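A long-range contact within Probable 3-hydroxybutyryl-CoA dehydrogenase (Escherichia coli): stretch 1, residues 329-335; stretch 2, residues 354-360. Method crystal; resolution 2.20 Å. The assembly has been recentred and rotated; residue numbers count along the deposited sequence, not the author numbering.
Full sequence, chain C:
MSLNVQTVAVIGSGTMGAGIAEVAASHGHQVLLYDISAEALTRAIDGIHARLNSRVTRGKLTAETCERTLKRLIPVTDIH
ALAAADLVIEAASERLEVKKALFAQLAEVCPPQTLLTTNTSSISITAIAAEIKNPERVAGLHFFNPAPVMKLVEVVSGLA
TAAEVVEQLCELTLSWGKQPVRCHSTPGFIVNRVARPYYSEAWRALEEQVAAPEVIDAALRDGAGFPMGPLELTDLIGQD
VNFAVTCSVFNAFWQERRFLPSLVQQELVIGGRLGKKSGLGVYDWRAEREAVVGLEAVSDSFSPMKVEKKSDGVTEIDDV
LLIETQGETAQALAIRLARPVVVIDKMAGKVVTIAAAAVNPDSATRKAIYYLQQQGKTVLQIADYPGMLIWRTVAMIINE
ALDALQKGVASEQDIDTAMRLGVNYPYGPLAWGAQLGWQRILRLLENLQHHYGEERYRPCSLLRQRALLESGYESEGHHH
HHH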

# COMPACT_ATOMS: atom_id res chain seq x y z
N THR C 329 -12.63 24.54 -0.91
CA THR C 329 -12.20 25.58 0.02
C THR C 329 -12.93 26.89 -0.26
O THR C 329 -13.35 27.17 -1.38
N ALA C 330 -13.06 27.70 0.79
CA ALA C 330 -13.53 29.07 0.69
C ALA C 330 -12.74 29.85 -0.36
O ALA C 330 -13.34 30.55 -1.19
N GLN C 331 -11.41 29.69 -0.36
CA GLN C 331 -10.54 30.35 -1.33
C GLN C 331 -10.83 29.97 -2.78
O GLN C 331 -10.88 30.84 -3.65
N ALA C 332 -11.04 28.68 -3.04
CA ALA C 332 -11.35 28.26 -4.41
C ALA C 332 -12.67 28.84 -4.88
O ALA C 332 -12.78 29.26 -6.03
N LEU C 333 -13.67 28.85 -4.00
CA LEU C 333 -14.98 29.42 -4.33
C LEU C 333 -14.88 30.93 -4.54
O LEU C 333 -15.43 31.46 -5.50
N ALA C 334 -14.12 31.60 -3.66
CA ALA C 334 -14.01 33.05 -3.67
C ALA C 334 -13.36 33.58 -4.95
O ALA C 334 -13.80 34.60 -5.48
N ILE C 335 -12.36 32.88 -5.47
CA ILE C 335 -11.77 33.31 -6.73
C ILE C 335 -12.61 32.90 -7.94
O ILE C 335 -12.63 33.61 -8.95
N ILE C 354 -16.24 27.48 10.97
CA ILE C 354 -16.23 28.30 9.75
C ILE C 354 -14.81 28.56 9.28
O ILE C 354 -13.86 28.45 10.06
N ALA C 355 -14.66 28.87 8.00
CA ALA C 355 -13.37 29.30 7.48
C ALA C 355 -13.64 30.38 6.48
O ALA C 355 -14.57 30.26 5.66
N ALA C 356 -12.86 31.44 6.58
CA ALA C 356 -12.93 32.56 5.65
C ALA C 356 -11.89 32.36 4.58
O ALA C 356 -10.79 31.88 4.87
N ALA C 357 -12.22 32.70 3.34
CA ALA C 357 -11.21 32.77 2.30
C ALA C 357 -10.20 33.86 2.69
O ALA C 357 -10.60 34.93 3.16
N ALA C 358 -8.92 33.56 2.54
CA ALA C 358 -7.83 34.53 2.78
C ALA C 358 -8.09 35.88 2.13
O ALA C 358 -7.77 36.92 2.71
N VAL C 359 -8.70 35.84 0.94
CA VAL C 359 -9.06 37.01 0.13
C VAL C 359 -10.25 37.84 0.68
O VAL C 359 -10.52 38.94 0.18
N ASN C 360 -10.94 37.34 1.70
CA ASN C 360 -12.02 38.10 2.35
C ASN C 360 -11.46 39.32 3.07
O ASN C 360 -10.44 39.22 3.76

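Where a helix begins close against the end of a strand, small side chains can accompany a close approach of two backbones, and a single polar side chain at the margin can accept a hydrogen bond from a backbone amide within a turn. The contact between residues 329-335 and 354-360 of this dehydrogenase illustrates the principle on a small scale, burying 274 Å² summed over both sides.

The apolar centre is built from three alanines. Ala330 and Ala334 lie one helical turn apart, a spacing marked by the backbone hydrogen bond from Ala334 N to Ala330 O at 2.8 Å, and both direct their CA-to-CB bonds toward the second stretch. Ala357, just past the end of the strand segment, points back toward the helix and receives both: its CB lies 3.9 Å from Ala330 CB and 3.7 Å from Ala334 CB. With no atoms beyond CB, none of the three has a rotamer to choose, and the position of each CB follows from its backbone. The main chains also run close, with Gln331 CA and Ala357 CA 4.4 Å apart.

Ala330 also packs against main chain. Its CB sits 3.4 Å from Ala357 N and 3.8 Å from Ala355 O, so a methyl group rests on the peptide backbone as the strand gives way to the turn. Ala355 points toward the helix as well, but its CB stays 5.1 Å from Ala330 CB, and the neighbouring Ala356 points away, as expected from the alternation of an extended chain. On the helix, Ala332 likewise faces away, while Leu333 points sideways and does not take part.

Further out, Val359 extends the apolar surface. Its CA-to-CB bond points toward the helix, and with chi1 at 88°, in the p well, its CG1 comes to 3.7 Å from Ala334 CB. Ala334 thus touches both Ala357 and Val359, linking the buried alanine cluster to an exposed residue.

The polar edge belongs to Gln331. Its CA-to-CB bond runs sideways, yet the side chain, with chi1 t (-168°), chi2 p (81°) and chi3 at -26°, brings its end nearer to the second stretch. A type I turn runs from Ala357 to Asn360, closed by a backbone hydrogen bond from Asn360 N to Ala357 O at 2.8 Å, and Gln331 OE1 accepts a hydrogen bond from Val359 N within that turn at 3.2 Å, with a nearly straight N-H...O angle of 162°. Ala358 N is slightly closer to Gln331 OE1, at 3.1 Å, but its angle is poor and no hydrogen bond forms; proximity alone is not enough. The same Gln331 OE1 lies 3.4 Å from Ala357 CB, placing the polar group directly beside the alanine cluster.

Outside the contact, Thr329 occupies the N-cap position, its OG1 accepting a hydrogen bond from Ala332 N at 3.0 Å with chi1 p (64°), without touching the second stretch.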

# COMPACT_ATOMS: atom_id res chain seq x y z
CB THR C 329 -10.68 25.86 -0.05
OG1 THR C 329 -10.35 26.36 -1.35
CG2 THR C 329 -9.87 24.58 0.23
CB ALA C 330 -13.45 29.75 2.05
CB GLN C 331 -9.05 30.13 -0.98
CG GLN C 331 -8.06 31.02 -1.77
CD GLN C 331 -7.90 32.46 -1.22
OE1 GLN C 331 -8.78 33.02 -0.56
NE2 GLN C 331 -6.74 33.07 -1.50
CB ALA C 332 -11.35 26.73 -4.54
CB LEU C 333 -16.02 29.08 -3.25
CG LEU C 333 -16.36 27.58 -3.13
CD1 LEU C 333 -17.22 27.30 -1.91
CD2 LEU C 333 -17.02 27.04 -4.39
CB ALA C 334 -13.28 33.57 -2.42
CB ILE C 335 -10.26 32.95 -6.86
CG1 ILE C 335 -10.06 31.53 -7.38
CG2 ILE C 335 -9.51 33.22 -5.52
CD1 ILE C 335 -8.78 31.34 -8.14
CB ILE C 354 -16.96 29.69 9.93
CG1 ILE C 354 -16.14 30.64 10.81
CG2 ILE C 354 -18.40 29.52 10.46
CD1 ILE C 354 -16.41 32.10 10.54
CB ALA C 355 -12.62 28.13 6.82
CB ALA C 356 -12.65 33.85 6.38
CB ALA C 357 -11.84 33.08 0.98
CB ALA C 358 -6.50 33.96 2.27
CB VAL C 359 -9.31 36.58 -1.36
CG1 VAL C 359 -10.76 36.15 -1.60
CG2 VAL C 359 -8.91 37.66 -2.34
CB ASN C 360 -12.78 37.27 3.40
CG ASN C 360 -13.75 36.28 2.79
OD1 ASN C 360 -13.70 35.99 1.60
ND2 ASN C 360 -14.64 35.75 3.62